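Local coordinates for host-nuclease inhibitor protein Gam, putative (Desulfovibrio vulgaris, PDB 2P2U), which probably binds double-stranded DNA as a Gam-like protein of the bacteriophage Mu family, named as a putative inhibitor of host nucleases, at the interface of chains A and B. Sequence-based numbering; all coordinates share one arbitrary frame. Chains: chain A/B, Host-nuclease inhibitor protein Gam, putative.

The interface of chains A and B. Residues chain A 130-132, 134-135; chain B 123-126.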
loop_
_atom_site.group_PDB
_atom_site.type_symbol
_atom_site.label_atom_id
_atom_site.label_comp_id
_atom_site.label_asym_id
_atom_site.label_seq_id
_atom_site.Cartn_x
_atom_site.Cartn_y
_atom_site.Cartn_z
ATOM N N ASP A 130 3.292 13.720 -13.492
ATOM C CA ASP A 130 1.878 13.569 -13.356
ATOM C C ASP A 130 1.183 14.850 -13.529
ATOM O O ASP A 130 1.746 15.857 -13.227
ATOM C CB ASP A 130 1.603 13.111 -11.978
ATOM C CG ASP A 130 0.655 12.020 -11.969
ATOM O OD1 ASP A 130 1.008 11.052 -12.725
ATOM O OD2 ASP A 130 -0.405 12.149 -11.247
ATOM N N VAL A 131 -0.074 14.806 -13.935
ATOM C CA VAL A 131 -0.793 16.017 -14.244
ATOM C C VAL A 131 -1.329 16.525 -12.981
ATOM O O VAL A 131 -1.883 15.814 -12.251
ATOM C CB VAL A 131 -1.964 15.759 -15.188
ATOM C CG1 VAL A 131 -2.727 17.023 -15.475
ATOM C CG2 VAL A 131 -1.445 15.133 -16.461
ATOM N N ASN A 132 -1.178 17.793 -12.762
ATOM C CA ASN A 132 -1.636 18.465 -11.588
ATOM C C ASN A 132 -3.094 18.874 -11.741
ATOM O O ASN A 132 -3.388 19.961 -12.264
ATOM C CB ASN A 132 -0.757 19.721 -11.471
ATOM C CG ASN A 132 -0.890 20.423 -10.144
ATOM O OD1 ASN A 132 -1.664 20.033 -9.259
ATOM N ND2 ASN A 132 -0.119 21.496 -9.998
ATOM N N GLU A 134 -5.101 20.206 -9.935
ATOM C CA GLU A 134 -5.527 21.381 -9.189
ATOM C C GLU A 134 -5.170 22.712 -9.751
ATOM O O GLU A 134 -5.885 23.661 -9.481
ATOM C CB GLU A 134 -5.096 21.284 -7.742
ATOM C CG GLU A 134 -5.635 19.986 -7.167
ATOM C CD GLU A 134 -5.031 19.638 -5.858
ATOM O OE1 GLU A 134 -3.768 19.768 -5.727
ATOM O OE2 GLU A 134 -5.836 19.252 -4.969
ATOM N N ALA A 135 -4.079 22.834 -10.498
ATOM C CA ALA A 135 -3.906 24.061 -11.276
ATOM C C ALA A 135 -4.917 24.016 -12.416
ATOM O O ALA A 135 -5.311 25.039 -12.937
ATOM C CB ALA A 135 -2.539 24.161 -11.810
ATOM N N GLU B 123 3.536 24.581 -13.855
ATOM C CA GLU B 123 2.447 24.419 -12.825
ATOM C C GLU B 123 1.464 23.277 -13.106
ATOM O O GLU B 123 0.825 22.767 -12.191
ATOM C CB GLU B 123 1.610 25.709 -12.629
ATOM C CG GLU B 123 1.300 26.539 -13.879
ATOM C CD GLU B 123 2.526 27.358 -14.344
ATOM O OE1 GLU B 123 3.577 26.778 -14.732
ATOM O OE2 GLU B 123 2.459 28.606 -14.308
ATOM N N GLY B 124 1.334 22.886 -14.367
ATOM C CA GLY B 124 0.496 21.780 -14.663
ATOM C C GLY B 124 1.052 20.413 -14.309
ATOM O O GLY B 124 0.303 19.414 -14.347
ATOM N N ILE B 125 2.354 20.345 -13.992
ATOM C CA ILE B 125 3.058 19.056 -13.927
ATOM C C ILE B 125 3.526 18.672 -12.524
ATOM O O ILE B 125 4.119 19.459 -11.832
ATOM C CB ILE B 125 4.203 18.997 -14.973
ATOM C CG1 ILE B 125 3.617 19.123 -16.358
ATOM C CG2 ILE B 125 4.854 17.655 -14.995
ATOM C CD1 ILE B 125 4.559 19.528 -17.443
ATOM N N ARG B 126 3.266 17.453 -12.100
ATOM C CA ARG B 126 3.801 16.964 -10.828
ATOM C C ARG B 126 4.959 15.964 -10.994
ATOM O O ARG B 126 4.757 14.929 -11.590
ATOM C CB ARG B 126 2.672 16.306 -10.040
ATOM C CG ARG B 126 1.937 17.217 -9.125
ATOM C CD ARG B 126 0.513 16.674 -8.890
ATOM N NE ARG B 126 0.029 17.032 -7.553
ATOM C CZ ARG B 126 -0.032 18.284 -7.059
ATOM N NH1 ARG B 126 0.332 19.344 -7.767
ATOM N NH2 ARG B 126 -0.462 18.483 -5.828
#
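A:Asn132 and B:Arg126 bury most of the surface where strand 125-131 of chain A pairs antiparallel with the same strand of chain B, in the two-fold symmetric pair of the deposited assembly, probably the dimer of this Mu Gam-like protein. The pairing joins the end of one strand to the start of the other, and the twin contact lies at the opposite end of the two-stranded ribbon. A:Asp130 and B:Arg126 face each other as a beta-bridge pair joined by two backbone hydrogen bonds: the amide N of B:Arg126 donates to A:Asp130 O at 2.5 Å, and A:Asp130 N returns a more bent bond to B:Arg126 O (2.7 Å, 125° at H). Beside them A:Asp130 CB meets B:Arg126 CB at 3.9 Å.

One step further A:Asn132 leaves the strand and binds the chain B loop with both backbone and side chain. Its backbone N donates a hydrogen bond to B:Gly124 O (2.7 Å). The CG of A:Asn132 stands anti to its own backbone N (chi1 -168°), which carries the amide out towards B:Glu123; there ND2 donates to the backbone O of B:Glu123 at 2.7 Å, nearly along the C=O axis. Two consecutive carbonyls at the entrance to the chain B strand are thus held by one asparagine.

The guanidinium of B:Arg126 leans over this amide with NH1 nearest it, the two planes 31° apart, and CZ lies 3.9 Å from A:Asn132 CG. NH1 lies close to OD1, but its hydrogens are not directed at OD1, and the approach is too poorly aimed to count as a hydrogen bond. Over the same face of the guanidinium, beyond the amide, OE1 of A:Glu134 sits above B:Arg126 NH2 in a long salt bridge (3.5 Å). That carboxylate stands almost perpendicular to the guanidinium (84°), at the end of an outstretched side chain on the short helix 133-136. In the same helix the methyl CB of A:Ala135 packs against B:Glu123 O.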